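Local atomic coordinates of DNA helicase RecQ (Deinococcus radiodurans, PDB entry 4Q48), a protein that probably couples ATP hydrolysis to the unwinding of duplex DNA while translocating in the 3'-5' direction, here represented by its catalytic core. Residues D262-H267 / Q279-N284; Q418-A423 / D438-R443. One frame throughout, in Å; residues are numbered along the deposited sequence.

Contact 1 (D262-H267 / Q279-N284); sequences DALAYH and QERFLN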
loop_
_atom_site.group_PDB
_atom_site.type_symbol
_atom_site.label_atom_id
_atom_site.label_comp_id
_atom_site.label_asym_id
_atom_site.label_seq_id
_atom_site.Cartn_x
_atom_site.Cartn_y
_atom_site.Cartn_z
ATOM N N ASP A 262 2.182 8.094 31.345
ATOM C CA ASP A 262 3.608 7.795 31.218
ATOM C C ASP A 262 4.085 7.854 29.760
ATOM O O ASP A 262 4.389 6.819 29.140
ATOM C CB ASP A 262 3.936 6.435 31.834
ATOM C CG ASP A 262 5.427 6.117 31.787
ATOM O OD1 ASP A 262 6.240 7.052 31.599
ATOM O OD2 ASP A 262 5.787 4.925 31.913
ATOM N N ALA A 263 4.171 9.073 29.226
ATOM C CA ALA A 263 4.518 9.276 27.821
ATOM C C ALA A 263 6.015 9.487 27.597
ATOM O O ALA A 263 6.703 10.059 28.432
ATOM C CB ALA A 263 3.756 10.443 27.277
ATOM N N LEU A 264 6.512 9.005 26.461
ATOM C CA LEU A 264 7.908 9.204 26.092
ATOM C C LEU A 264 8.035 9.737 24.677
ATOM O O LEU A 264 7.225 9.404 23.811
ATOM C CB LEU A 264 8.698 7.896 26.201
ATOM C CG LEU A 264 8.594 7.024 27.454
ATOM C CD1 LEU A 264 9.462 5.782 27.287
ATOM C CD2 LEU A 264 8.970 7.797 28.698
ATOM N N ALA A 265 9.079 10.523 24.430
ATOM C CA ALA A 265 9.329 11.017 23.089
ATOM C C ALA A 265 10.234 10.030 22.350
ATOM O O ALA A 265 11.077 9.375 22.966
ATOM C CB ALA A 265 9.954 12.406 23.131
ATOM N N TYR A 266 10.048 9.932 21.035
ATOM C CA TYR A 266 10.787 9.007 20.173
ATOM C C TYR A 266 10.843 9.627 18.778
ATOM O O TYR A 266 9.842 9.614 18.041
ATOM C CB TYR A 266 10.109 7.641 20.146
ATOM C CG TYR A 266 10.821 6.499 19.441
ATOM C CD1 TYR A 266 11.921 5.877 20.006
ATOM C CD2 TYR A 266 10.334 5.990 18.238
ATOM C CE1 TYR A 266 12.539 4.805 19.380
ATOM C CE2 TYR A 266 10.942 4.925 17.601
ATOM C CZ TYR A 266 12.051 4.336 18.175
ATOM O OH TYR A 266 12.670 3.273 17.542
ATOM N N HIS A 267 11.997 10.193 18.428
ATOM C CA HIS A 267 12.166 10.873 17.145
ATOM C C HIS A 267 13.589 10.728 16.604
ATOM O O HIS A 267 14.505 10.319 17.325
ATOM C CB HIS A 267 11.759 12.355 17.303
ATOM C CG HIS A 267 12.511 13.081 18.373
ATOM N ND1 HIS A 267 13.830 13.450 18.246
ATOM C CD2 HIS A 267 12.157 13.394 19.643
ATOM C CE1 HIS A 267 14.233 14.036 19.359
ATOM N NE2 HIS A 267 13.238 14.003 20.227
ATOM N N GLN A 279 12.633 2.194 23.258
ATOM C CA GLN A 279 12.115 0.935 22.752
ATOM C C GLN A 279 11.897 -0.056 23.891
ATOM O O GLN A 279 10.786 -0.527 24.074
ATOM C CB GLN A 279 13.051 0.308 21.719
ATOM C CG GLN A 279 13.203 1.053 20.419
ATOM C CD GLN A 279 13.688 0.125 19.321
ATOM O OE1 GLN A 279 13.432 -1.080 19.364
ATOM N NE2 GLN A 279 14.397 0.676 18.338
ATOM N N GLU A 280 12.924 -0.311 24.699
ATOM C CA GLU A 280 12.791 -1.280 25.793
ATOM C C GLU A 280 11.676 -0.909 26.784
ATOM O O GLU A 280 10.871 -1.764 27.146
ATOM C CB GLU A 280 14.119 -1.452 26.558
ATOM C CG GLU A 280 15.218 -2.258 25.826
ATOM C CD GLU A 280 14.683 -3.406 24.963
ATOM O OE1 GLU A 280 14.036 -4.327 25.509
ATOM O OE2 GLU A 280 14.925 -3.395 23.731
ATOM N N ARG A 281 11.587 0.351 27.198
ATOM C CA ARG A 281 10.515 0.699 28.130
ATOM C C ARG A 281 9.130 0.398 27.540
ATOM O O ARG A 281 8.226 -0.071 28.240
ATOM C CB ARG A 281 10.595 2.163 28.551
ATOM C CG ARG A 281 11.579 2.441 29.658
ATOM C CD ARG A 281 11.083 3.619 30.506
ATOM N NE ARG A 281 9.769 3.360 31.096
ATOM C CZ ARG A 281 9.025 4.283 31.712
ATOM N NH1 ARG A 281 9.462 5.538 31.813
ATOM N NH2 ARG A 281 7.837 3.959 32.226
ATOM N N PHE A 282 8.979 0.659 26.250
ATOM C CA PHE A 282 7.748 0.335 25.559
ATOM C C PHE A 282 7.591 -1.184 25.468
ATOM O O PHE A 282 6.545 -1.723 25.806
ATOM C CB PHE A 282 7.730 0.970 24.166
ATOM C CG PHE A 282 6.371 0.974 23.510
ATOM C CD1 PHE A 282 5.241 1.389 24.212
ATOM C CD2 PHE A 282 6.222 0.589 22.182
ATOM C CE1 PHE A 282 3.994 1.403 23.608
ATOM C CE2 PHE A 282 4.984 0.600 21.573
ATOM C CZ PHE A 282 3.862 1.004 22.292
ATOM N N LEU A 283 8.659 -1.870 25.061
ATOM C CA LEU A 283 8.612 -3.300 24.752
ATOM C C LEU A 283 8.383 -4.181 25.979
ATOM O O LEU A 283 7.764 -5.242 25.877
ATOM C CB LEU A 283 9.926 -3.751 24.109
ATOM C CG LEU A 283 10.623 -3.120 22.900
ATOM C CD1 LEU A 283 11.941 -3.844 22.610
ATOM C CD2 LEU A 283 9.774 -2.997 21.654
ATOM N N ASN A 284 8.897 -3.743 27.130
ATOM C CA ASN A 284 9.032 -4.611 28.308
ATOM C C ASN A 284 8.117 -4.246 29.441
ATOM O O ASN A 284 7.952 -5.021 30.378
ATOM C CB ASN A 284 10.460 -4.565 28.884
ATOM C CG ASN A 284 11.509 -5.043 27.916
ATOM O OD1 ASN A 284 11.212 -5.746 26.941
ATOM N ND2 ASN A 284 12.760 -4.665 28.180
#
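Asp262 OD2 lies at the edge of the Arg281 guanidinium, near its plane, with carboxylate and guanidinium planes 31° apart. The two side chains approach from opposite directions and form a salt bridge through Asp262 OD2 and Arg281 NH2. Both atoms sit too close in the model, so the exact length of the bridge is doubtful. Leu264 CD2 reaches the same guanidinium obliquely, 3.9 Å from Arg281 NH1. Leu264 CD1 lies 4.0 Å from Arg281 CB, and the two side chains cross at about a right angle. With CG anti to its own N (chi1 -173°), the Tyr266 ring is directed to the helix. There Gln279 CG lies obliquely to it, 3.9 Å from Tyr266 CE1. The Gln279 amide stands nearly perpendicular to that ring, at 82°. Tyr266 OH is 3.2 Å from Gln279 NE2. Replacing Tyr266 by an alanine would probably leave the Gln279 chain without its ring neighbour and free to turn. Arg281 NH2 has a second acid partner in Glu285. The contact lies in the second RecA-like domain, where strand 263-266 is an outermost strand of the parallel sheet. Helix 272-284 is the beta-alpha-beta crossover from it to strand 289-292. Helix 246-258 packs against Ala263 and Ala265.

Contact 2 (Q418-A423 / D438-R443); sequences QMALSA and DVLLGR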
loop_
_atom_site.group_PDB
_atom_site.type_symbol
_atom_site.label_atom_id
_atom_site.label_comp_id
_atom_site.label_asym_id
_atom_site.label_seq_id
_atom_site.Cartn_x
_atom_site.Cartn_y
_atom_site.Cartn_z
ATOM N N GLN A 418 -24.568 7.677 -12.570
ATOM C CA GLN A 418 -24.905 6.850 -13.738
ATOM C C GLN A 418 -24.882 7.700 -15.020
ATOM O O GLN A 418 -24.242 7.322 -16.013
ATOM C CB GLN A 418 -26.267 6.190 -13.587
ATOM C CG GLN A 418 -26.436 5.195 -12.441
ATOM C CD GLN A 418 -27.914 4.775 -12.258
ATOM O OE1 GLN A 418 -28.832 5.363 -12.855
ATOM N NE2 GLN A 418 -28.139 3.764 -11.443
ATOM N N MET A 419 -25.549 8.856 -14.992
ATOM C CA MET A 419 -25.522 9.751 -16.142
ATOM C C MET A 419 -24.096 10.042 -16.565
ATOM O O MET A 419 -23.756 9.997 -17.751
ATOM C CB MET A 419 -26.206 11.049 -15.847
ATOM C CG MET A 419 -27.661 11.021 -15.978
ATOM S SD MET A 419 -28.304 12.620 -15.456
ATOM C CE MET A 419 -29.796 12.068 -14.608
ATOM N N ALA A 420 -23.249 10.298 -15.583
ATOM C CA ALA A 420 -21.889 10.683 -15.886
ATOM C C ALA A 420 -21.138 9.510 -16.481
ATOM O O ALA A 420 -20.489 9.662 -17.509
ATOM C CB ALA A 420 -21.187 11.219 -14.639
ATOM N N LEU A 421 -21.266 8.337 -15.868
ATOM C CA LEU A 421 -20.576 7.151 -16.375
ATOM C C LEU A 421 -21.040 6.802 -17.812
ATOM O O LEU A 421 -20.226 6.404 -18.653
ATOM C CB LEU A 421 -20.777 5.960 -15.433
ATOM C CG LEU A 421 -20.154 6.053 -14.026
ATOM C CD1 LEU A 421 -20.635 4.913 -13.168
ATOM C CD2 LEU A 421 -18.623 6.127 -13.964
ATOM N N SER A 422 -22.326 6.959 -18.116
ATOM C CA SER A 422 -22.736 6.623 -19.470
ATOM C C SER A 422 -22.152 7.638 -20.434
ATOM O O SER A 422 -21.653 7.271 -21.512
ATOM C CB SER A 422 -24.243 6.548 -19.601
ATOM O OG SER A 422 -24.714 5.509 -18.764
ATOM N N ALA A 423 -22.154 8.897 -20.006
ATOM C CA ALA A 423 -21.731 9.997 -20.846
ATOM C C ALA A 423 -20.311 9.756 -21.335
ATOM O O ALA A 423 -20.000 9.898 -22.524
ATOM C CB ALA A 423 -21.810 11.295 -20.071
ATOM N N ASP A 438 -20.064 19.522 -20.594
ATOM C CA ASP A 438 -20.748 20.224 -21.692
ATOM C C ASP A 438 -21.826 19.340 -22.277
ATOM O O ASP A 438 -22.966 19.777 -22.488
ATOM C CB ASP A 438 -19.776 20.617 -22.811
ATOM C CG ASP A 438 -19.070 21.939 -22.554
ATOM O OD1 ASP A 438 -19.623 22.780 -21.799
ATOM O OD2 ASP A 438 -17.951 22.119 -23.099
ATOM N N VAL A 439 -21.448 18.092 -22.541
ATOM C CA VAL A 439 -22.371 17.128 -23.087
ATOM C C VAL A 439 -23.521 16.953 -22.111
ATOM O O VAL A 439 -24.699 17.054 -22.479
ATOM C CB VAL A 439 -21.687 15.773 -23.367
ATOM C CG1 VAL A 439 -22.699 14.759 -23.844
ATOM C CG2 VAL A 439 -20.554 15.933 -24.388
ATOM N N LEU A 440 -23.175 16.715 -20.853
ATOM C CA LEU A 440 -24.186 16.545 -19.819
ATOM C C LEU A 440 -25.162 17.724 -19.753
ATOM O O LEU A 440 -26.348 17.531 -19.513
ATOM C CB LEU A 440 -23.515 16.343 -18.468
ATOM C CG LEU A 440 -22.921 14.953 -18.252
ATOM C CD1 LEU A 440 -22.003 14.927 -17.014
ATOM C CD2 LEU A 440 -24.038 13.928 -18.109
ATOM N N LEU A 441 -24.663 18.936 -19.982
ATOM C CA LEU A 441 -25.465 20.144 -19.804
ATOM C C LEU A 441 -26.233 20.511 -21.056
ATOM O O LEU A 441 -27.183 21.297 -21.020
ATOM C CB LEU A 441 -24.564 21.315 -19.399
ATOM C CG LEU A 441 -24.058 21.325 -17.963
ATOM C CD1 LEU A 441 -23.113 22.468 -17.773
ATOM C CD2 LEU A 441 -25.226 21.420 -16.994
ATOM N N GLY A 442 -25.833 19.923 -22.170
ATOM C CA GLY A 442 -26.494 20.220 -23.419
ATOM C C GLY A 442 -26.021 21.550 -23.952
ATOM O O GLY A 442 -26.823 22.310 -24.496
ATOM N N ARG A 443 -24.735 21.846 -23.753
ATOM C CA ARG A 443 -24.135 23.060 -24.304
ATOM C C ARG A 443 -23.471 22.772 -25.644
ATOM O O ARG A 443 -22.618 21.882 -25.739
ATOM C CB ARG A 443 -23.091 23.653 -23.368
ATOM C CG ARG A 443 -23.588 24.155 -22.032
ATOM C CD ARG A 443 -22.350 24.408 -21.178
ATOM N NE ARG A 443 -22.598 25.167 -19.960
ATOM C CZ ARG A 443 -21.686 25.308 -19.005
ATOM N NH1 ARG A 443 -20.484 24.750 -19.168
ATOM N NH2 ARG A 443 -21.965 25.999 -17.897
#
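Segments 418-423 and 438-443, on helices 414-426 and 433-441, come nearest at the CA atoms of Ala423 and Leu440, 7.1 Å apart, and the second helix ends just beyond in a Schellman motif with Gly442 at positive phi. Leu440 carries the contact from the second helix, its CB directed toward the first. Its CG lies anti to the carbonyl carbon (chi1 -76°), and both methyls reach the first helix. Leu440 CD2 meets Ala423 CB at 4.0 Å. Leu440 CD2 also lies 4.3 Å from Met419 CB, near the root of a side chain whose end leads away. Met419 O, which accepts the backbone bond of Ala423 N, is 4.0 Å from Leu440 CD2. The other methyl, Leu440 CD1, approaches Ala420 CB at 4.5 Å. Helix 467-479 packs on this group: Trp470 touches both Met419 and Leu440, and Leu474 and Leu477 touch Ala420. Past the helix end, Arg443 NH1 forms a weak, long salt bridge to Asp438 OD1 (3.4 Å), and the same NH1 pairs with Glu467. Leu441 CD1 sits over one face of that guanidinium. Hydrophobic burial and van der Waals contact, not a directed bond, hold these two helices of the RQC domain, a winged-helix domain in RecQ proteins, together here.

Overall arrangement
The two contacts lie in different domains, on opposite sides of the chain's centre. Their centres are 56 Å apart and their nearest atoms about 43 Å, so neither touches the other. Contact 1 is a surface contact and contact 2 a buried one. They share no helix or strand. Contact 1 ties an edge strand to the helix that follows it in the C-terminal helicase domain. Contact 2 pairs two helices of the RQC domain. The chemistry follows the setting: the partly exposed contact 1 mixes a charged pair and polar ends with apolar contacts, whereas contact 2 is almost wholly aliphatic. Both lie away from the annotated ADP and zinc sites.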